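Local atomic coordinates of protein CsuE (Acinetobacter baumannii, PDB entry 6FJY), a protein that probably forms the adhesive tip of archaic chaperone-usher Csu pili and mediates attachment to surfaces, here as a complex with the chaperone CsuC. Residues P15-M20 and L178-I183; I71-N76 and Y107-A112; V116-Y121 and C210-P215. All coordinates share one frame; numbering follows the deposited sequence.

Contact 1: residues P15-M20 and L178-I183; sequences PSIYLM and LPDCRI
D180, in the loop just before C181, reaches to the first turn of helix 16-22, and its side chain touches P15, S16, I17 and Y18 in turn. CB rests beside P15 CB and S16 N, each 3.8 Å away. CG, set trans to the backbone N (chi1 -168°), stands 3.7 Å from P15 CB. Of the two carboxylate oxygens, OD2 goes deeper: it touches P15 CB at 3.3 Å and accepts a long, weak but nearly straight hydrogen bond from Y18 N (3.4 Å, 168° at the hydrogen). OD1 turns toward R182 in the following strand and receives a weak bond from its NE. R182 NH2 completes this bidentate salt bridge, meeting OD2 on its syn side but 26° out of the carboxylate plane. The bent arginine chain also lays one guanidinium face over I17, whose CG2 comes within 3.4 Å of CZ. Y18 N lies at the guanidinium edge, 2.9 Å from R182 NH2, two donors that do not bond but both turn to D180 OD2. At the start of both segments P15 and L178 form a parallel bridge, and S16 N donates a weak bond to L178 O (3.1 Å). The contact thus ties the short helix 16-22 to the Spore Coat Protein U domain, with W6 of the CsuC chain packed on P15 and L178. The helix N terminus and R182 would both be expected to favour ionised D180, and R182 NH1 reaches the helix through a salt bridge to E21.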
ATOM      1  N   PRO B  15       6.285   0.415  -2.958  1.00 53.21           N
ATOM      2  CA  PRO B  15       6.129  -0.912  -2.354  1.00 52.74           C
ATOM      3  C   PRO B  15       7.466  -1.643  -2.316  1.00 61.35           C
ATOM      4  O   PRO B  15       8.334  -1.427  -3.164  1.00 40.33           O
ATOM      5  CB  PRO B  15       5.126  -1.609  -3.278  1.00 51.37           C
ATOM      6  CG  PRO B  15       5.264  -0.921  -4.586  1.00 57.95           C
ATOM      7  CD  PRO B  15       5.676   0.496  -4.297  1.00 52.86           C
ATOM      8  N   SER B  16       7.611  -2.535  -1.324  1.00 53.18           N
ATOM      9  CA  SER B  16       8.942  -2.962  -0.888  1.00 56.41           C
ATOM     10  C   SER B  16       9.604  -3.915  -1.885  1.00 51.01           C
ATOM     11  O   SER B  16      10.800  -3.796  -2.169  1.00 56.36           O
ATOM     12  CB  SER B  16       8.851  -3.610   0.494  1.00 49.44           C
ATOM     13  OG  SER B  16       8.019  -4.750   0.470  1.00 56.74           O
ATOM     14  N   ILE B  17       8.853  -4.894  -2.387  1.00 55.64           N
ATOM     15  CA  ILE B  17       9.418  -5.876  -3.315  1.00 57.35           C
ATOM     16  C   ILE B  17       9.792  -5.209  -4.638  1.00 55.55           C
ATOM     17  O   ILE B  17      10.912  -5.368  -5.134  1.00 44.58           O
ATOM     18  CB  ILE B  17       8.433  -7.040  -3.494  1.00 59.86           C
ATOM     19  CG1 ILE B  17       8.267  -7.755  -2.149  1.00 69.05           C
ATOM     20  CG2 ILE B  17       8.902  -7.999  -4.588  1.00 58.99           C
ATOM     21  CD1 ILE B  17       7.235  -8.876  -2.133  1.00 64.83           C
ATOM     22  N   TYR B  18       8.874  -4.413  -5.199  1.00 59.45           N
ATOM     23  CA  TYR B  18       9.185  -3.604  -6.371  1.00 53.16           C
ATOM     24  C   TYR B  18      10.424  -2.745  -6.142  1.00 52.71           C
ATOM     25  O   TYR B  18      11.230  -2.546  -7.057  1.00 42.95           O
ATOM     26  CB  TYR B  18       7.980  -2.727  -6.719  1.00 57.95           C
ATOM     27  CG  TYR B  18       8.043  -2.068  -8.083  1.00 76.27           C
ATOM     28  CD1 TYR B  18       7.616  -2.746  -9.220  1.00 81.94           C
ATOM     29  CD2 TYR B  18       8.535  -0.777  -8.236  1.00 75.70           C
ATOM     30  CE1 TYR B  18       7.672  -2.152 -10.469  1.00 83.97           C
ATOM     31  CE2 TYR B  18       8.597  -0.178  -9.482  1.00 70.96           C
ATOM     32  CZ  TYR B  18       8.160  -0.869 -10.592  1.00 73.23           C
ATOM     33  OH  TYR B  18       8.209  -0.278 -11.831  1.00 72.24           O
ATOM     34  N   LEU B  19      10.584  -2.221  -4.924  1.00 53.15           N
ATOM     35  CA  LEU B  19      11.781  -1.462  -4.572  1.00 48.39           C
ATOM     36  C   LEU B  19      13.029  -2.336  -4.638  1.00 59.48           C
ATOM     37  O   LEU B  19      14.079  -1.894  -5.111  1.00 60.93           O
ATOM     38  CB  LEU B  19      11.634  -0.863  -3.174  1.00 45.01           C
ATOM     39  CG  LEU B  19      12.892  -0.168  -2.617  1.00 56.21           C
ATOM     40  CD1 LEU B  19      13.309   0.988  -3.506  1.00 48.66           C
ATOM     41  CD2 LEU B  19      12.694   0.313  -1.166  1.00 53.02           C
ATOM     42  N   MET B  20      12.934  -3.572  -4.146  1.00 59.50           N
ATOM     43  CA  MET B  20      14.071  -4.485  -4.190  1.00 54.46           C
ATOM     44  C   MET B  20      14.418  -4.852  -5.631  1.00 51.80           C
ATOM     45  O   MET B  20      15.579  -4.761  -6.046  1.00 44.57           O
ATOM     46  CB  MET B  20      13.750  -5.737  -3.369  1.00 58.04           C
ATOM     47  CG  MET B  20      14.842  -6.804  -3.376  1.00 70.45           C
ATOM     48  SD  MET B  20      14.654  -7.978  -2.019  1.00 47.34           S
ATOM     49  CE  MET B  20      12.963  -8.475  -2.239  1.00 60.08           C
ATOM     50  N   LEU B 178       5.880   0.605   1.286  1.00 58.39           N
ATOM     51  CA  LEU B 178       4.552   0.050   1.510  1.00 58.32           C
ATOM     52  C   LEU B 178       4.578  -1.468   1.495  1.00 50.90           C
ATOM     53  O   LEU B 178       5.413  -2.069   0.820  1.00 45.59           O
ATOM     54  CB  LEU B 178       3.580   0.532   0.436  1.00 56.76           C
ATOM     55  CG  LEU B 178       3.420   2.037   0.437  1.00 65.04           C
ATOM     56  CD1 LEU B 178       2.523   2.437  -0.699  1.00 63.83           C
ATOM     57  CD2 LEU B 178       2.851   2.475   1.784  1.00 59.48           C
ATOM     58  N   PRO B 179       3.660  -2.105   2.223  1.00 59.19           N
ATOM     59  CA  PRO B 179       3.497  -3.552   2.097  1.00 53.61           C
ATOM     60  C   PRO B 179       3.188  -3.939   0.658  1.00 57.14           C
ATOM     61  O   PRO B 179       2.720  -3.136  -0.150  1.00 53.53           O
ATOM     62  CB  PRO B 179       2.319  -3.862   3.027  1.00 50.02           C
ATOM     63  CG  PRO B 179       2.324  -2.759   4.009  1.00 61.13           C
ATOM     64  CD  PRO B 179       2.772  -1.541   3.254  1.00 59.22           C
ATOM     65  N   ASP B 180       3.444  -5.205   0.351  1.00 68.51           N
ATOM     66  CA  ASP B 180       3.522  -5.647  -1.032  1.00 75.08           C
ATOM     67  C   ASP B 180       3.524  -7.170  -1.049  1.00 59.04           C
ATOM     68  O   ASP B 180       4.227  -7.800  -0.255  1.00 57.99           O
ATOM     69  CB  ASP B 180       4.790  -5.082  -1.698  1.00 75.70           C
ATOM     70  CG  ASP B 180       4.809  -5.258  -3.207  1.00 71.69           C
ATOM     71  OD1 ASP B 180       3.862  -5.858  -3.761  1.00 71.12           O
ATOM     72  OD2 ASP B 180       5.779  -4.784  -3.841  1.00 57.35           O
ATOM     73  N   CYS B 181       2.737  -7.749  -1.953  1.00 63.90           N
ATOM     74  CA  CYS B 181       2.624  -9.198  -2.072  1.00 55.45           C
ATOM     75  C   CYS B 181       2.558  -9.587  -3.539  1.00 63.82           C
ATOM     76  O   CYS B 181       1.881  -8.925  -4.330  1.00 65.83           O
ATOM     77  CB  CYS B 181       1.386  -9.736  -1.329  1.00 47.18           C
ATOM     78  SG  CYS B 181       1.515  -9.687   0.471  1.00 42.39           S
ATOM     79  N   ARG B 182       3.274 -10.655  -3.899  1.00 68.11           N
ATOM     80  CA  ARG B 182       3.158 -11.289  -5.206  1.00 61.70           C
ATOM     81  C   ARG B 182       2.678 -12.725  -5.039  1.00 56.19           C
ATOM     82  O   ARG B 182       3.160 -13.451  -4.163  1.00 40.92           O
ATOM     83  CB  ARG B 182       4.488 -11.286  -5.960  1.00 61.09           C
ATOM     84  CG  ARG B 182       5.259  -9.993  -5.845  1.00 84.63           C
ATOM     85  CD  ARG B 182       4.531  -8.824  -6.497  1.00 95.12           C
ATOM     86  NE  ARG B 182       5.230  -7.562  -6.261  1.00 90.34           N
ATOM     87  CZ  ARG B 182       6.391  -7.237  -6.819  1.00104.40           C
ATOM     88  NH1 ARG B 182       6.999  -8.077  -7.649  1.00110.27           N
ATOM     89  NH2 ARG B 182       6.951  -6.071  -6.539  1.00112.99           N
ATOM     90  N   ILE B 183       1.738 -13.130  -5.899  1.00 58.81           N
ATOM     91  CA  ILE B 183       1.163 -14.471  -5.904  1.00 52.73           C
ATOM     92  C   ILE B 183       1.566 -15.184  -7.186  1.00 64.43           C
ATOM     93  O   ILE B 183       1.467 -14.615  -8.280  1.00 46.49           O
ATOM     94  CB  ILE B 183      -0.370 -14.436  -5.808  1.00 55.54           C
ATOM     95  CG1 ILE B 183      -0.836 -13.612  -4.607  1.00 68.13           C
ATOM     96  CG2 ILE B 183      -0.922 -15.863  -5.754  1.00 52.53           C
ATOM     97  CD1 ILE B 183      -2.311 -13.293  -4.672  1.00 70.54           C
TER

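Contact 2: residues I71-N76 and Y107-A112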
ATOM      1  N   ILE B  71      19.876   8.571  -4.170  1.00 70.89           N
ATOM      2  CA  ILE B  71      20.616   9.529  -4.973  1.00 60.04           C
ATOM      3  C   ILE B  71      19.733  10.759  -5.116  1.00 60.60           C
ATOM      4  O   ILE B  71      18.539  10.632  -5.406  1.00 47.43           O
ATOM      5  CB  ILE B  71      20.971   8.944  -6.353  1.00 64.61           C
ATOM      6  CG1 ILE B  71      21.656   7.578  -6.224  1.00 65.23           C
ATOM      7  CG2 ILE B  71      21.808   9.928  -7.152  1.00 62.12           C
ATOM      8  CD1 ILE B  71      23.086   7.645  -5.736  1.00 68.75           C
ATOM      9  N   ILE B  72      20.314  11.943  -4.929  1.00 59.19           N
ATOM     10  CA  ILE B  72      19.603  13.206  -5.105  1.00 51.03           C
ATOM     11  C   ILE B  72      20.213  13.959  -6.280  1.00 45.55           C
ATOM     12  O   ILE B  72      21.438  14.075  -6.375  1.00 37.36           O
ATOM     13  CB  ILE B  72      19.646  14.067  -3.829  1.00 58.32           C
ATOM     14  CG1 ILE B  72      19.210  13.259  -2.614  1.00 59.34           C
ATOM     15  CG2 ILE B  72      18.761  15.285  -4.008  1.00 45.27           C
ATOM     16  CD1 ILE B  72      17.875  12.567  -2.793  1.00 61.28           C
ATOM     17  N   LEU B  73      19.357  14.495  -7.151  1.00 53.20           N
ATOM     18  CA  LEU B  73      19.769  15.185  -8.366  1.00 55.51           C
ATOM     19  C   LEU B  73      19.007  16.499  -8.501  1.00 50.65           C
ATOM     20  O   LEU B  73      17.960  16.688  -7.884  1.00 45.13           O
ATOM     21  CB  LEU B  73      19.575  14.287  -9.596  1.00 59.03           C
ATOM     22  CG  LEU B  73      20.235  12.903  -9.525  1.00 65.83           C
ATOM     23  CD1 LEU B  73      19.259  11.865  -9.013  1.00 66.10           C
ATOM     24  CD2 LEU B  73      20.816  12.469 -10.864  1.00 58.08           C
ATOM     25  N   ASP B  74      19.514  17.381  -9.374  1.00 51.10           N
ATOM     26  CA  ASP B  74      19.305  18.822  -9.265  1.00 58.34           C
ATOM     27  C   ASP B  74      18.456  19.463 -10.358  1.00 66.62           C
ATOM     28  O   ASP B  74      18.508  20.693 -10.491  1.00 77.31           O
ATOM     29  CB  ASP B  74      20.651  19.545  -9.234  1.00 51.43           C
ATOM     30  CG  ASP B  74      21.420  19.442 -10.549  1.00 54.60           C
ATOM     31  OD1 ASP B  74      20.866  19.014 -11.588  1.00 48.53           O
ATOM     32  OD2 ASP B  74      22.617  19.779 -10.516  1.00 49.18           O
ATOM     33  N   SER B  75      17.740  18.680 -11.170  1.00 59.40           N
ATOM     34  CA  SER B  75      16.787  19.148 -12.196  1.00 72.99           C
ATOM     35  C   SER B  75      17.391  19.188 -13.588  1.00 58.83           C
ATOM     36  O   SER B  75      16.654  19.195 -14.574  1.00 66.33           O
ATOM     37  CB  SER B  75      16.159  20.524 -11.898  1.00 76.96           C
ATOM     38  OG  SER B  75      17.108  21.566 -11.859  1.00 73.65           O
ATOM     39  N   ASN B  76      18.718  19.227 -13.679  1.00 64.54           N
ATOM     40  CA  ASN B  76      19.429  18.738 -14.852  1.00 57.35           C
ATOM     41  C   ASN B  76      19.846  17.281 -14.685  1.00 65.66           C
ATOM     42  O   ASN B  76      20.655  16.783 -15.471  1.00 61.07           O
ATOM     43  CB  ASN B  76      20.645  19.608 -15.145  1.00 60.45           C
ATOM     44  CG  ASN B  76      20.259  21.003 -15.607  1.00 57.39           C
ATOM     45  OD1 ASN B  76      19.281  21.182 -16.327  1.00 57.36           O
ATOM     46  ND2 ASN B  76      21.024  22.004 -15.173  1.00 70.62           N
ATOM     47  N   TYR B 107      15.331  15.661  -7.747  1.00 59.54           N
ATOM     48  CA  TYR B 107      14.914  14.294  -7.980  1.00 55.78           C
ATOM     49  C   TYR B 107      15.543  13.408  -6.928  1.00 54.05           C
ATOM     50  O   TYR B 107      16.646  13.673  -6.449  1.00 53.50           O
ATOM     51  CB  TYR B 107      15.286  13.834  -9.391  1.00 53.38           C
ATOM     52  CG  TYR B 107      14.604  14.672 -10.449  1.00 54.49           C
ATOM     53  CD1 TYR B 107      13.289  14.417 -10.820  1.00 63.82           C
ATOM     54  CD2 TYR B 107      15.255  15.738 -11.051  1.00 59.00           C
ATOM     55  CE1 TYR B 107      12.642  15.198 -11.779  1.00 60.36           C
ATOM     56  CE2 TYR B 107      14.616  16.518 -12.013  1.00 54.40           C
ATOM     57  CZ  TYR B 107      13.320  16.246 -12.370  1.00 52.86           C
ATOM     58  OH  TYR B 107      12.718  17.032 -13.322  1.00 47.38           O
ATOM     59  N   ILE B 108      14.818  12.368  -6.562  1.00 49.27           N
ATOM     60  CA  ILE B 108      15.328  11.331  -5.688  1.00 67.66           C
ATOM     61  C   ILE B 108      15.251  10.032  -6.472  1.00 69.24           C
ATOM     62  O   ILE B 108      14.301   9.804  -7.226  1.00 58.37           O
ATOM     63  CB  ILE B 108      14.541  11.261  -4.359  1.00 72.64           C
ATOM     64  CG1 ILE B 108      15.015  10.109  -3.476  1.00 62.43           C
ATOM     65  CG2 ILE B 108      13.039  11.172  -4.615  1.00 76.49           C
ATOM     66  CD1 ILE B 108      14.529  10.222  -2.041  1.00 64.17           C
ATOM     67  N   ARG B 109      16.283   9.212  -6.340  1.00 69.75           N
ATOM     68  CA  ARG B 109      16.338   7.936  -7.028  1.00 79.46           C
ATOM     69  C   ARG B 109      16.848   6.898  -6.043  1.00 81.33           C
ATOM     70  O   ARG B 109      17.832   7.136  -5.335  1.00 79.81           O
ATOM     71  CB  ARG B 109      17.234   8.027  -8.267  1.00 79.31           C
ATOM     72  CG  ARG B 109      17.620   6.710  -8.888  1.00 89.10           C
ATOM     73  CD  ARG B 109      18.877   6.901  -9.727  1.00 96.39           C
ATOM     74  NE  ARG B 109      18.707   7.963 -10.715  1.00 90.59           N
ATOM     75  CZ  ARG B 109      19.714   8.603 -11.297  1.00 94.46           C
ATOM     76  NH1 ARG B 109      20.961   8.287 -10.981  1.00 87.97           N
ATOM     77  NH2 ARG B 109      19.476   9.553 -12.195  1.00107.50           N
ATOM     78  N   LEU B 110      16.153   5.766  -5.976  1.00 82.49           N
ATOM     79  CA  LEU B 110      16.562   4.640  -5.160  1.00 62.68           C
ATOM     80  C   LEU B 110      17.044   3.529  -6.074  1.00 60.47           C
ATOM     81  O   LEU B 110      16.271   3.025  -6.903  1.00 48.80           O
ATOM     82  CB  LEU B 110      15.415   4.153  -4.280  1.00 59.31           C
ATOM     83  CG  LEU B 110      14.651   5.229  -3.511  1.00 63.29           C
ATOM     84  CD1 LEU B 110      13.358   4.671  -2.902  1.00 72.38           C
ATOM     85  CD2 LEU B 110      15.541   5.782  -2.435  1.00 54.59           C
ATOM     86  N   PRO B 111      18.292   3.131  -5.964  1.00 66.35           N
ATOM     87  CA  PRO B 111      18.796   2.047  -6.811  1.00 73.94           C
ATOM     88  C   PRO B 111      18.614   0.671  -6.210  1.00 77.37           C
ATOM     89  O   PRO B 111      18.014   0.497  -5.145  1.00 69.73           O
ATOM     90  CB  PRO B 111      20.291   2.368  -6.917  1.00 64.99           C
ATOM     91  CG  PRO B 111      20.599   2.964  -5.574  1.00 64.72           C
ATOM     92  CD  PRO B 111      19.378   3.786  -5.207  1.00 57.72           C
ATOM     93  N   ALA B 112      19.143  -0.306  -6.941  1.00 92.75           N
ATOM     94  CA  ALA B 112      19.670  -1.548  -6.401  1.00 88.58           C
ATOM     95  C   ALA B 112      18.600  -2.496  -5.908  1.00 61.61           C
ATOM     96  O   ALA B 112      17.419  -2.356  -6.231  1.00 55.79           O
ATOM     97  CB  ALA B 112      20.663  -1.252  -5.263  1.00102.23           C
TER
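L73 and R109 meet because L73 holds CG beside its backbone N (chi1 -54°), whereas R109 extends CG trans to its own N (chi1 167°) and then bends at chi3 (-55°). The bend lays the guanidinium against the leucine: CD1 lies over one face, offset toward the rim, and CD2 approaches R109 NH2 to 3.5 Å. On the other face of the sheet, the CD1 end of I72 leans across to I108 CG1, 3.8 Å away. Strands 71-73 and 103-110 run antiparallel, with I71-R109 and L73-Y107 as hydrogen-bonded pairs flanking the non-hydrogen-bonded pair I72-I108. I71 and R109 exchange two backbone bonds, I71 N to R109 O and R109 N to I71 O, each 2.8 Å, and L73 and Y107 exchange two more. Strand 103-110 is the middle of a three-stranded sheet, with strand 24-31 along its other side; I175 of strand 167-189 packs against I108. Past the end of strand 71-73, S75 CA abuts the edge of the Y107 ring, 3.4 Å from CE2. The chain turns there through an Asx turn, D74 OD1 accepting from N76 N at 3.0 Å, while D74 OD2 is held by K86 and Y50.

Contact 3: residues V116-Y121 and C210-P215; sequences VSPGVY and CSVNTP
P118 projects its ring into the bend formed by S211, V212 and N213, and each of the three meets it differently. V212 lies obliquely to the proline, offering a single methyl: CG1, seated between the backbone N and the carbonyl carbon (chi1 63°), comes 3.7 Å from P118 CD. The same methyl presses on S117, 3.4 Å from its CB, and so spans the junction of two neighbouring residues. N213 runs alongside P118 in the opposite sense, its amide oxygen OD1 resting 3.7 Å from P118 CD. S211 brings CB to 3.9 Å from P118 CG. The hydroxyls are engaged elsewhere: S211 OG shares a hydrogen bond with T214 OG1 (2.9 Å) inside the loop and also bonds D180 N, while S117 OG pairs with E66. The proline stands just before strand 119-136, which pairs with strand 167-189 through G119 and V177. The contact sets this lead-in against a loop of the Spore Coat Protein U domain, near the disulfide between C210 and C181; Y9 of the CsuC chain packs on T214. No hydrogen bond or salt bridge passes between 116-121 and 210-215, and the surface buried is small, 163 Å². The contact is thus van der Waals in character, made by the P118 ring and S117 CB against V212 CG1, S211 CB and N213 OD1.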
ATOM      1  N   VAL B 116      13.910  -3.753   2.685  1.00 60.14           N
ATOM      2  CA  VAL B 116      13.615  -3.204   4.005  1.00 57.01           C
ATOM      3  C   VAL B 116      12.139  -3.408   4.315  1.00 54.91           C
ATOM      4  O   VAL B 116      11.290  -3.458   3.425  1.00 40.03           O
ATOM      5  CB  VAL B 116      13.959  -1.699   4.125  1.00 57.64           C
ATOM      6  CG1 VAL B 116      15.433  -1.441   3.803  1.00 56.61           C
ATOM      7  CG2 VAL B 116      13.030  -0.865   3.243  1.00 50.13           C
ATOM      8  N   SER B 117      11.844  -3.515   5.605  1.00 68.94           N
ATOM      9  CA  SER B 117      10.469  -3.666   6.049  1.00 53.06           C
ATOM     10  C   SER B 117       9.675  -2.393   5.749  1.00 54.36           C
ATOM     11  O   SER B 117      10.234  -1.291   5.749  1.00 46.03           O
ATOM     12  CB  SER B 117      10.423  -3.957   7.548  1.00 43.92           C
ATOM     13  OG  SER B 117      10.790  -2.808   8.293  1.00 47.76           O
ATOM     14  N   PRO B 118       8.370  -2.523   5.502  1.00 51.68           N
ATOM     15  CA  PRO B 118       7.521  -1.334   5.338  1.00 53.08           C
ATOM     16  C   PRO B 118       7.565  -0.442   6.570  1.00 53.04           C
ATOM     17  O   PRO B 118       7.689  -0.915   7.701  1.00 74.84           O
ATOM     18  CB  PRO B 118       6.121  -1.921   5.126  1.00 48.87           C
ATOM     19  CG  PRO B 118       6.350  -3.339   4.694  1.00 53.70           C
ATOM     20  CD  PRO B 118       7.608  -3.775   5.379  1.00 55.65           C
ATOM     21  N   GLY B 119       7.455   0.857   6.328  1.00 58.48           N
ATOM     22  CA  GLY B 119       7.618   1.853   7.366  1.00 42.16           C
ATOM     23  C   GLY B 119       8.009   3.176   6.738  1.00 47.56           C
ATOM     24  O   GLY B 119       8.029   3.326   5.517  1.00 43.94           O
ATOM     25  N   VAL B 120       8.312   4.132   7.601  1.00 61.45           N
ATOM     26  CA  VAL B 120       8.721   5.458   7.165  1.00 59.70           C
ATOM     27  C   VAL B 120      10.226   5.556   7.324  1.00 48.52           C
ATOM     28  O   VAL B 120      10.765   5.316   8.411  1.00 39.97           O
ATOM     29  CB  VAL B 120       8.005   6.565   7.948  1.00 63.40           C
ATOM     30  CG1 VAL B 120       8.415   7.926   7.409  1.00 51.55           C
ATOM     31  CG2 VAL B 120       6.516   6.383   7.829  1.00 59.48           C
ATOM     32  N   TYR B 121      10.892   5.892   6.234  1.00 59.62           N
ATOM     33  CA  TYR B 121      12.341   5.997   6.156  1.00 50.35           C
ATOM     34  C   TYR B 121      12.645   7.481   5.991  1.00 58.14           C
ATOM     35  O   TYR B 121      12.497   8.046   4.903  1.00 35.84           O
ATOM     36  CB  TYR B 121      12.877   5.129   5.012  1.00 46.18           C
ATOM     37  CG  TYR B 121      12.754   3.670   5.355  1.00 42.34           C
ATOM     38  CD1 TYR B 121      11.521   3.041   5.331  1.00 47.25           C
ATOM     39  CD2 TYR B 121      13.849   2.941   5.782  1.00 43.78           C
ATOM     40  CE1 TYR B 121      11.383   1.721   5.686  1.00 50.24           C
ATOM     41  CE2 TYR B 121      13.720   1.612   6.134  1.00 45.66           C
ATOM     42  CZ  TYR B 121      12.486   1.003   6.086  1.00 44.51           C
ATOM     43  OH  TYR B 121      12.329  -0.324   6.443  1.00 39.09           O
ATOM     44  N   CYS B 210       5.565 -12.044   0.128  1.00 64.11           N
ATOM     45  CA  CYS B 210       4.995 -10.869   0.768  1.00 59.91           C
ATOM     46  C   CYS B 210       6.054 -10.128   1.578  1.00 66.94           C
ATOM     47  O   CYS B 210       7.047 -10.708   2.033  1.00 52.04           O
ATOM     48  CB  CYS B 210       3.817 -11.231   1.698  1.00 57.92           C
ATOM     49  SG  CYS B 210       2.230 -11.516   0.948  1.00 42.51           S
ATOM     50  N   SER B 211       5.830  -8.831   1.745  1.00 80.48           N
ATOM     51  CA  SER B 211       6.644  -8.030   2.636  1.00 66.88           C
ATOM     52  C   SER B 211       6.473  -8.509   4.076  1.00 68.74           C
ATOM     53  O   SER B 211       5.532  -9.234   4.416  1.00 55.42           O
ATOM     54  CB  SER B 211       6.273  -6.556   2.495  1.00 54.22           C
ATOM     55  OG  SER B 211       4.883  -6.371   2.667  1.00 64.39           O
ATOM     56  N   VAL B 212       7.386  -8.061   4.939  1.00 87.61           N
ATOM     57  CA  VAL B 212       7.689  -8.816   6.159  1.00 80.85           C
ATOM     58  C   VAL B 212       6.470  -8.952   7.076  1.00 84.83           C
ATOM     59  O   VAL B 212       6.103 -10.061   7.487  1.00 97.82           O
ATOM     60  CB  VAL B 212       8.889  -8.199   6.894  1.00 86.47           C
ATOM     61  CG1 VAL B 212       8.611  -6.785   7.361  1.00 80.08           C
ATOM     62  CG2 VAL B 212       9.295  -9.087   8.039  1.00 98.56           C
ATOM     63  N   ASN B 213       5.821  -7.840   7.416  1.00 77.10           N
ATOM     64  CA  ASN B 213       4.781  -7.899   8.443  1.00 87.76           C
ATOM     65  C   ASN B 213       3.392  -7.751   7.831  1.00 78.97           C
ATOM     66  O   ASN B 213       2.645  -6.821   8.163  1.00 63.30           O
ATOM     67  CB  ASN B 213       5.035  -6.839   9.525  1.00100.22           C
ATOM     68  CG  ASN B 213       5.098  -5.433   8.967  1.00121.84           C
ATOM     69  OD1 ASN B 213       5.157  -5.242   7.749  1.00120.85           O
ATOM     70  ND2 ASN B 213       5.070  -4.439   9.851  1.00135.50           N
ATOM     71  N   THR B 214       3.038  -8.669   6.935  1.00 66.53           N
ATOM     72  CA  THR B 214       1.817  -8.562   6.140  1.00 61.96           C
ATOM     73  C   THR B 214       1.070  -9.884   6.168  1.00 62.78           C
ATOM     74  O   THR B 214       1.171 -10.703   5.245  1.00 61.17           O
ATOM     75  CB  THR B 214       2.151  -8.134   4.717  1.00 54.83           C
ATOM     76  OG1 THR B 214       2.906  -6.915   4.776  1.00 50.85           O
ATOM     77  CG2 THR B 214       0.880  -7.910   3.915  1.00 58.39           C
ATOM     78  N   PRO B 215       0.305 -10.129   7.224  1.00 64.60           N
ATOM     79  CA  PRO B 215      -0.445 -11.386   7.312  1.00 62.16           C
ATOM     80  C   PRO B 215      -1.638 -11.386   6.369  1.00 61.45           C
ATOM     81  O   PRO B 215      -2.094 -10.343   5.893  1.00 45.99           O
ATOM     82  CB  PRO B 215      -0.890 -11.433   8.776  1.00 62.59           C
ATOM     83  CG  PRO B 215      -0.978  -9.996   9.178  1.00 63.64           C
ATOM     84  CD  PRO B 215       0.062  -9.241   8.378  1.00 55.15           C
TER

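From the N terminus, residues 15-20 open contact 1, which closes only at 178-183, in strand 167-189. Nested inside that long loop, contact 2 joins 71-76 to 107-112; L110 CD1 meets L19 CD1 of the short helix at 3.7 Å, linking the three-stranded sheet to contact 1. A few residues on, 116-121 opens contact 3, in series with contact 2. It closes at 210-215, after contact 1 has closed, so contacts 1 and 3 cross along the chain. Their centres lie about 8 Å apart, and a probable backbone hydrogen bond joins D180 O to S211 N (2.8 Å). Together they bring helix 16-22, the start of strand 119-136, strand 167-189 and the loop after strand 202-210 to one junction.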